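Local structure of malic enzyme (Entamoeba histolytica, 3NV9) at residues V96-T100 with C136-K140; C175-L179 with W191-Q195; R183-P189 with A375-T379. The protein probably catalyses the oxidative decarboxylation of malate to pyruvate with reduction of a nicotinamide cofactor, as malic enzymes do. Residues are numbered along the deposited sequence.

Interaction 1 (V96-T100 with C136-K140)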
loop_
_atom_site.group_PDB
_atom_site.type_symbol
_atom_site.label_atom_id
_atom_site.label_comp_id
_atom_site.label_asym_id
_atom_site.label_seq_id
_atom_site.Cartn_x
_atom_site.Cartn_y
_atom_site.Cartn_z
ATOM N N VAL A 96 -6.281 7.546 3.390
ATOM C CA VAL A 96 -5.472 8.761 3.387
ATOM C C VAL A 96 -5.857 9.602 4.596
ATOM O O VAL A 96 -7.029 9.886 4.828
ATOM C CB VAL A 96 -5.626 9.563 2.029
ATOM C CG1 VAL A 96 -4.833 10.910 2.047
ATOM C CG2 VAL A 96 -5.141 8.712 0.890
ATOM N N SER A 97 -4.862 9.907 5.415
ATOM C CA SER A 97 -5.068 10.761 6.589
ATOM C C SER A 97 -3.844 11.631 6.812
ATOM O O SER A 97 -2.746 11.223 6.453
ATOM C CB SER A 97 -5.276 9.941 7.822
ATOM O OG SER A 97 -5.609 10.796 8.918
ATOM N N ASP A 98 -4.038 12.821 7.375
ATOM C CA ASP A 98 -2.922 13.640 7.793
ATOM C C ASP A 98 -2.713 13.576 9.295
ATOM O O ASP A 98 -1.874 14.292 9.859
ATOM C CB ASP A 98 -3.025 15.086 7.220
ATOM C CG ASP A 98 -4.157 15.937 7.833
ATOM O OD1 ASP A 98 -4.190 17.137 7.444
ATOM O OD2 ASP A 98 -4.963 15.491 8.686
ATOM N N SER A 99 -3.485 12.664 9.904
ATOM C CA SER A 99 -3.490 12.305 11.324
ATOM C C SER A 99 -3.767 13.473 12.252
ATOM O O SER A 99 -3.241 13.557 13.340
ATOM C CB SER A 99 -2.209 11.580 11.732
ATOM O OG SER A 99 -1.942 10.583 10.814
ATOM N N THR A 100 -4.669 14.307 11.810
ATOM C CA THR A 100 -4.963 15.567 12.416
ATOM C C THR A 100 -6.250 15.453 13.294
ATOM O O THR A 100 -6.392 16.172 14.252
ATOM C CB THR A 100 -5.032 16.562 11.221
ATOM O OG1 THR A 100 -4.127 17.643 11.384
ATOM C CG2 THR A 100 -6.355 16.946 10.808
ATOM N N CYS A 136 -0.564 7.530 5.517
ATOM C CA CYS A 136 -0.447 8.640 6.516
ATOM C C CYS A 136 0.596 9.677 6.054
ATOM O O CYS A 136 1.738 9.348 5.804
ATOM C CB CYS A 136 -0.082 8.082 7.895
ATOM S SG CYS A 136 -1.475 7.294 8.640
ATOM N N ILE A 137 0.173 10.920 5.894
ATOM C CA ILE A 137 1.021 11.935 5.277
ATOM C C ILE A 137 1.184 13.102 6.191
ATOM O O ILE A 137 0.370 13.323 7.096
ATOM C CB ILE A 137 0.421 12.467 3.979
ATOM C CG1 ILE A 137 -0.846 13.340 4.270
ATOM C CG2 ILE A 137 0.188 11.298 2.979
ATOM C CD1 ILE A 137 -1.552 13.934 2.994
ATOM N N ASP A 138 2.241 13.861 5.941
ATOM C CA ASP A 138 2.397 15.158 6.591
ATOM C C ASP A 138 1.707 16.184 5.720
ATOM O O ASP A 138 2.027 16.335 4.527
ATOM C CB ASP A 138 3.874 15.503 6.729
ATOM C CG ASP A 138 4.100 16.807 7.545
ATOM O OD1 ASP A 138 3.124 17.515 7.919
ATOM O OD2 ASP A 138 5.270 17.090 7.853
ATOM N N SER A 139 0.745 16.915 6.265
ATOM C CA SER A 139 0.141 17.984 5.409
ATOM C C SER A 139 0.632 19.422 5.783
ATOM O O SER A 139 0.044 20.406 5.349
ATOM C CB SER A 139 -1.375 17.904 5.438
ATOM O OG SER A 139 -1.867 18.344 6.711
ATOM N N LYS A 140 1.691 19.545 6.589
ATOM C CA LYS A 140 2.080 20.863 7.160
ATOM C C LYS A 140 2.803 21.631 6.139
ATOM O O LYS A 140 3.591 21.063 5.370
ATOM C CB LYS A 140 2.956 20.745 8.411
ATOM C CG LYS A 140 2.108 20.431 9.658
ATOM C CD LYS A 140 2.922 20.345 10.931
ATOM C CE LYS A 140 4.184 19.447 10.783
ATOM N NZ LYS A 140 3.862 17.994 10.567
HETATM O O HOH W 1 -0.021 16.174 8.795
#

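Interaction 2 (C175-L179 with W191-Q195)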
loop_
_atom_site.group_PDB
_atom_site.type_symbol
_atom_site.label_atom_id
_atom_site.label_comp_id
_atom_site.label_asym_id
_atom_site.label_seq_id
_atom_site.Cartn_x
_atom_site.Cartn_y
_atom_site.Cartn_z
ATOM N N CYS A 175 -11.097 19.184 6.090
ATOM C CA CYS A 175 -11.713 17.995 5.457
ATOM C C CYS A 175 -12.763 18.359 4.371
ATOM O O CYS A 175 -12.874 17.673 3.348
ATOM C CB CYS A 175 -12.336 17.082 6.512
ATOM S SG CYS A 175 -13.609 17.890 7.502
ATOM N N TYR A 176 -13.465 19.482 4.537
ATOM C CA TYR A 176 -14.468 19.873 3.512
ATOM C C TYR A 176 -13.843 20.280 2.186
ATOM O O TYR A 176 -14.199 19.766 1.089
ATOM C CB TYR A 176 -15.384 20.978 4.039
ATOM C CG TYR A 176 -16.189 20.595 5.263
ATOM C CD1 TYR A 176 -17.126 19.516 5.218
ATOM C CD2 TYR A 176 -16.068 21.304 6.443
ATOM C CE1 TYR A 176 -17.890 19.183 6.326
ATOM C CE2 TYR A 176 -16.798 20.950 7.568
ATOM C CZ TYR A 176 -17.724 19.884 7.491
ATOM O OH TYR A 176 -18.496 19.581 8.593
ATOM N N LYS A 177 -12.866 21.176 2.280
ATOM C CA LYS A 177 -12.204 21.684 1.103
ATOM C C LYS A 177 -11.578 20.537 0.327
ATOM O O LYS A 177 -11.746 20.425 -0.907
ATOM C CB LYS A 177 -11.167 22.773 1.505
ATOM C CG LYS A 177 -10.367 23.248 0.337
ATOM C CD LYS A 177 -9.485 24.485 0.647
ATOM C CE LYS A 177 -8.772 25.003 -0.626
ATOM N NZ LYS A 177 -8.047 26.300 -0.402
ATOM N N ILE A 178 -10.858 19.677 1.048
ATOM C CA ILE A 178 -10.185 18.529 0.461
ATOM C C ILE A 178 -11.191 17.597 -0.201
ATOM O O ILE A 178 -11.033 17.238 -1.353
ATOM C CB ILE A 178 -9.347 17.769 1.523
ATOM C CG1 ILE A 178 -8.221 18.673 2.067
ATOM C CG2 ILE A 178 -8.748 16.512 0.931
ATOM C CD1 ILE A 178 -7.649 18.217 3.470
ATOM N N LEU A 179 -12.243 17.225 0.506
ATOM C CA LEU A 179 -13.198 16.278 -0.071
ATOM C C LEU A 179 -13.882 16.906 -1.296
ATOM O O LEU A 179 -13.874 16.335 -2.403
ATOM C CB LEU A 179 -14.223 15.821 0.986
ATOM C CG LEU A 179 -15.414 15.017 0.377
ATOM C CD1 LEU A 179 -14.947 13.706 -0.251
ATOM C CD2 LEU A 179 -16.556 14.796 1.325
ATOM N N TRP A 191 -14.056 10.055 -1.018
ATOM C CA TRP A 191 -15.065 10.337 -0.014
ATOM C C TRP A 191 -14.328 10.448 1.310
ATOM O O TRP A 191 -13.151 10.145 1.380
ATOM C CB TRP A 191 -16.163 9.255 -0.030
ATOM C CG TRP A 191 -15.901 8.060 0.809
ATOM C CD1 TRP A 191 -14.727 7.374 0.908
ATOM C CD2 TRP A 191 -16.847 7.371 1.668
ATOM N NE1 TRP A 191 -14.881 6.304 1.781
ATOM C CE2 TRP A 191 -16.164 6.302 2.272
ATOM C CE3 TRP A 191 -18.203 7.572 1.993
ATOM C CZ2 TRP A 191 -16.793 5.426 3.176
ATOM C CZ3 TRP A 191 -18.832 6.691 2.885
ATOM C CH2 TRP A 191 -18.126 5.645 3.461
ATOM N N HIS A 192 -15.016 10.889 2.344
ATOM C CA HIS A 192 -14.415 11.097 3.639
ATOM C C HIS A 192 -15.256 10.234 4.631
ATOM O O HIS A 192 -16.430 10.486 4.869
ATOM C CB HIS A 192 -14.335 12.626 3.920
ATOM C CG HIS A 192 -13.871 13.003 5.305
ATOM N ND1 HIS A 192 -13.135 12.172 6.117
ATOM C CD2 HIS A 192 -13.999 14.156 5.993
ATOM C CE1 HIS A 192 -12.877 12.774 7.269
ATOM N NE2 HIS A 192 -13.390 13.985 7.216
ATOM N N ASP A 193 -14.651 9.144 5.119
ATOM C CA ASP A 193 -15.341 8.132 5.904
ATOM C C ASP A 193 -16.042 8.797 7.084
ATOM O O ASP A 193 -17.198 8.512 7.344
ATOM C CB ASP A 193 -14.312 7.099 6.390
ATOM C CG ASP A 193 -14.931 5.812 6.965
ATOM O OD1 ASP A 193 -16.152 5.583 6.800
ATOM O OD2 ASP A 193 -14.170 5.051 7.625
ATOM N N ASP A 194 -15.355 9.701 7.787
ATOM C CA ASP A 194 -16.003 10.435 8.904
ATOM C C ASP A 194 -17.226 11.275 8.513
ATOM O O ASP A 194 -18.009 11.627 9.382
ATOM C CB ASP A 194 -15.008 11.352 9.578
ATOM C CG ASP A 194 -13.850 10.615 10.070
ATOM O OD1 ASP A 194 -13.935 10.061 11.190
ATOM O OD2 ASP A 194 -12.857 10.578 9.323
ATOM N N GLN A 195 -17.367 11.597 7.231
ATOM C CA GLN A 195 -18.543 12.333 6.769
ATOM C C GLN A 195 -19.647 11.330 6.408
ATOM O O GLN A 195 -20.368 10.935 7.293
ATOM C CB GLN A 195 -18.207 13.306 5.636
ATOM C CG GLN A 195 -17.571 14.639 6.123
ATOM C CD GLN A 195 -17.093 15.484 4.966
ATOM O OE1 GLN A 195 -17.871 15.943 4.139
ATOM N NE2 GLN A 195 -15.798 15.619 4.850
#

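Interaction 3 (R183-P189 with A375-T379). With SO4 (sulfate ion), chain C; SO4 (sulfate ion), chain I.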
loop_
_atom_site.group_PDB
_atom_site.type_symbol
_atom_site.label_atom_id
_atom_site.label_comp_id
_atom_site.label_asym_id
_atom_site.label_seq_id
_atom_site.Cartn_x
_atom_site.Cartn_y
_atom_site.Cartn_z
ATOM N N ARG A 183 -13.311 15.206 -4.866
ATOM C CA ARG A 183 -14.362 14.385 -5.427
ATOM C C ARG A 183 -14.702 14.788 -6.876
ATOM O O ARG A 183 -15.189 13.987 -7.640
ATOM C CB ARG A 183 -15.579 14.354 -4.495
ATOM C CG ARG A 183 -16.649 15.340 -4.765
ATOM C CD ARG A 183 -17.591 15.311 -3.594
ATOM N NE ARG A 183 -18.449 14.114 -3.591
ATOM C CZ ARG A 183 -19.775 14.147 -3.781
ATOM N NH1 ARG A 183 -20.369 15.322 -4.002
ATOM N NH2 ARG A 183 -20.509 13.023 -3.746
ATOM N N GLU A 184 -14.384 16.022 -7.259
ATOM C CA GLU A 184 -14.706 16.519 -8.596
ATOM C C GLU A 184 -13.540 16.354 -9.507
ATOM O O GLU A 184 -13.724 16.013 -10.699
ATOM C CB GLU A 184 -15.217 17.966 -8.549
ATOM C CG GLU A 184 -16.547 18.080 -7.762
ATOM C CD GLU A 184 -17.710 17.221 -8.363
ATOM O OE1 GLU A 184 -17.671 16.867 -9.584
ATOM O OE2 GLU A 184 -18.667 16.908 -7.599
ATOM N N SER A 185 -12.330 16.508 -8.968
ATOM C CA SER A 185 -11.162 16.418 -9.841
ATOM C C SER A 185 -10.592 15.043 -10.134
ATOM O O SER A 185 -9.911 14.896 -11.155
ATOM C CB SER A 185 -10.025 17.363 -9.400
ATOM O OG SER A 185 -9.741 17.260 -8.029
ATOM N N CYS A 186 -10.777 14.060 -9.237
ATOM C CA CYS A 186 -10.090 12.783 -9.424
ATOM C C CYS A 186 -10.938 11.895 -10.307
ATOM O O CYS A 186 -12.128 12.069 -10.366
ATOM C CB CYS A 186 -9.770 12.132 -8.069
ATOM S SG CYS A 186 -8.565 13.110 -7.076
ATOM N N ASP A 187 -10.306 10.969 -11.009
ATOM C CA ASP A 187 -10.957 10.069 -11.954
ATOM C C ASP A 187 -11.421 8.738 -11.295
ATOM O O ASP A 187 -11.964 7.846 -11.961
ATOM C CB ASP A 187 -10.046 9.834 -13.174
ATOM C CG ASP A 187 -10.043 11.058 -14.180
ATOM O OD1 ASP A 187 -11.013 11.887 -14.213
ATOM O OD2 ASP A 187 -9.056 11.201 -14.951
ATOM N N ILE A 188 -11.187 8.653 -9.988
ATOM C CA ILE A 188 -11.709 7.651 -9.061
ATOM C C ILE A 188 -12.585 8.345 -7.994
ATOM O O ILE A 188 -12.500 9.552 -7.797
ATOM C CB ILE A 188 -10.599 6.817 -8.359
ATOM C CG1 ILE A 188 -9.670 7.723 -7.539
ATOM C CG2 ILE A 188 -9.844 6.001 -9.385
ATOM C CD1 ILE A 188 -8.526 7.005 -6.809
ATOM N N PRO A 189 -13.480 7.586 -7.349
ATOM C CA PRO A 189 -14.258 8.091 -6.233
ATOM C C PRO A 189 -13.419 8.447 -4.993
ATOM O O PRO A 189 -12.588 7.635 -4.544
ATOM C CB PRO A 189 -15.187 6.902 -5.879
ATOM C CG PRO A 189 -14.460 5.725 -6.347
ATOM C CD PRO A 189 -13.817 6.190 -7.653
ATOM N N ALA A 375 -18.362 3.552 -9.453
ATOM C CA ALA A 375 -18.978 4.827 -9.195
ATOM C C ALA A 375 -17.924 5.907 -9.169
ATOM O O ALA A 375 -16.795 5.730 -8.639
ATOM C CB ALA A 375 -19.765 4.846 -7.899
ATOM N N ARG A 376 -18.320 7.032 -9.734
ATOM C CA ARG A 376 -17.469 8.217 -9.852
ATOM C C ARG A 376 -17.374 8.933 -8.527
ATOM O O ARG A 376 -16.326 9.473 -8.205
ATOM C CB ARG A 376 -18.039 9.177 -10.911
ATOM C CG ARG A 376 -17.979 8.648 -12.357
ATOM C CD ARG A 376 -18.691 9.707 -13.249
ATOM N NE ARG A 376 -19.141 9.187 -14.521
ATOM C CZ ARG A 376 -18.372 9.112 -15.610
ATOM N NH1 ARG A 376 -17.094 9.507 -15.568
ATOM N NH2 ARG A 376 -18.883 8.633 -16.755
ATOM N N LYS A 377 -18.443 8.913 -7.752
ATOM C CA LYS A 377 -18.541 9.672 -6.498
ATOM C C LYS A 377 -19.304 8.795 -5.517
ATOM O O LYS A 377 -20.083 7.960 -5.975
ATOM C CB LYS A 377 -19.402 10.927 -6.719
ATOM C CG LYS A 377 -18.714 12.060 -7.484
ATOM C CD LYS A 377 -19.713 13.028 -8.266
ATOM C CE LYS A 377 -21.077 13.156 -7.569
ATOM N NZ LYS A 377 -21.974 14.051 -8.365
ATOM N N ILE A 378 -19.135 9.002 -4.197
ATOM C CA ILE A 378 -20.042 8.390 -3.246
ATOM C C ILE A 378 -21.100 9.412 -2.998
ATOM O O ILE A 378 -20.831 10.444 -2.378
ATOM C CB ILE A 378 -19.424 7.924 -1.854
ATOM C CG1 ILE A 378 -18.228 6.941 -1.957
ATOM C CG2 ILE A 378 -20.460 7.248 -1.033
ATOM C CD1 ILE A 378 -18.224 5.934 -3.080
ATOM N N THR A 379 -22.335 9.138 -3.448
ATOM C CA THR A 379 -23.408 10.147 -3.271
ATOM C C THR A 379 -24.044 9.930 -1.930
ATOM O O THR A 379 -23.844 8.877 -1.336
ATOM C CB THR A 379 -24.499 10.031 -4.340
ATOM O OG1 THR A 379 -25.101 8.748 -4.198
ATOM C CG2 THR A 379 -23.881 10.174 -5.726
HETATM S S SO4 C . -24.230 14.294 -4.080
HETATM O O1 SO4 C . -25.374 14.925 -4.693
HETATM O O2 SO4 C . -23.529 13.527 -5.107
HETATM O O3 SO4 C . -23.343 15.319 -3.544
HETATM O O4 SO4 C . -24.672 13.536 -2.935
HETATM S S SO4 I . -15.306 7.891 -17.681
HETATM O O1 SO4 I . -16.671 7.375 -17.554
HETATM O O2 SO4 I . -14.693 7.221 -18.829
HETATM O O3 SO4 I . -15.332 9.339 -17.885
HETATM O O4 SO4 I . -14.513 7.626 -16.483
HETATM O O HOH W 2 -17.612 11.283 -3.184
HETATM O O HOH W 3 -14.632 11.284 -6.857
#

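Interaction 1 (V96-T100 with C136-K140)
The C-terminal ends of parallel strands 92-97 and 131-136 meet in the four-stranded sheet of the N-terminal malic enzyme domain. S97 and C136 form the parallel bridge (CA to CA 5.1 Å), and I137 N donates to S97 O at 3.0 Å. Beyond it no further backbone N-H...O bond joins the segments; D98 CA makes a CA-H...O contact with I137 O at 3.4 Å, and a water accepts from S139 N (2.7 Å) and lies 2.8 Å from D98 O. S97 suits the strand end because its OG accepts from S99 N (3.0 Å), an ST turn, while donating to E168 O. I137 lays its CG1 4.1 Å from D98 CB and packs on F154 of helix 148-158. D138 and K140 reach the dimer interface, where their O atoms accept from R157 of the second subunit. S139 OG stands 2.7 Å from D98 OD1, but N146 OD1 competes for its one proton. Small hydroxyls, a carboxylate and a water thus take over where strand pairing ends.

Interaction 2 (C175-L179 with W191-Q195)
L179, on the inner side of helix 174-185, has more surface covered here than any other residue of the two segments. Its branched side chain reaches the start of 191-195: CD1 lies 3.4 Å from W191 CA, and CD2 is 4.0 Å from H192 CB. A leucine suits this place, since it fills the gap between helix and strand without needing a polar partner. The helix and strand 190-192 are the last two elements of a beta-alpha-beta crossover that starts with strand 164-167, so the connecting helix packs here on the strand it leads to.

Q195, just past strand 190-192, is nearly as well covered. Its long aliphatic chain spans the gap to the helix, bringing OE1 to 3.3 Å from L179 CD2 and 3.8 Å from Y176 CD1.

H192 is third. Its CB points toward the helix, and NE2 approaches C175 CB at 3.3 Å; the sulfur of C175 lies at the ring edge, 4.8 Å from SG to the ring centroid. A flat ring fits beside C175 while ND1 still makes a weak hydrogen bond to L167 O in strand 164-167. W191 points away, its indole covered by F363, I366 and L367 of helix 363-372.

No hydrogen bond crosses between the segments, although histidine and glutamine are present. The contact therefore rests on van der Waals packing, with shape rather than polar pairing matching helix to strand.

Interaction 3 (R183-P189 with A375-T379)
R183 supplies most of the polar links between the end of helix 174-185 and the loop 375-379. Its NH2 donates to I378 O at 2.9 Å, a weak bond of poor angle, and that carbonyl also accepts from Q196 NE2. NE of R183 gives its proton to a water at 3.0 Å, which also accepts from I378 N at 2.9 Å. The guanidinium turns to a sulfate, probably from the crystallisation liquor: NH1 to O3 is 3.0 Å, and NH2 to O2 is a weak 3.4 Å bond. An arginine suits this place because its donors serve backbone, water and anion together, while CE of K377 covers one face of the group. NZ of K377 is 4.4 Å from E184 OE2, too far for a salt bridge.

A second water lies 2.9 Å from R183 O and 2.8 Å from R376 O, with more acceptors in reach than it has protons. R376, an exposed side chain that touches R432, holds another sulfate, likewise probably from the liquor, through NH1 to O3 at 2.9 Å and, weakly, NH2 to O1 at 2.7 Å. D187 N bonds to Q159 OE1, and its O to R432 NH1. P189 brings no N-H needing a partner; its CA makes a CA-H...O contact with R376 O at 3.2 Å, and its CB meets I378 CD1 at 4.2 Å.

T379, the N-cap of helix 380-396, bonds through OG1 to M382 N and D428. I378 packs on helix 363-372 and P189 on strand 164-167, so the loop joining two helices of the NAD-binding region lies against the turn that leads into strand 190-192.

How the interactions relate
Interactions 1 and 2 both reach the four-stranded parallel sheet, with centres 13 Å apart: the first at the neighbouring strands 92-97 and 131-136, the second at strand 190-192, the other outermost strand. Interaction 3 lies 12 Å from interaction 2 and 21 Å from interaction 1, between centres. Interactions 2 and 3 share helix 174-185 and touch where W191 CB meets I378 CG1 at 3.7 Å. Along the chain interaction 1 closes first; then the segments of 2 and 3 alternate, 175-179, 183-189, 191-195 and finally 375-379. In space the three contacts thus run from the dimer-facing side of the sheet, across its crossover, to the packing of the N-terminal domain on the NAD-binding region.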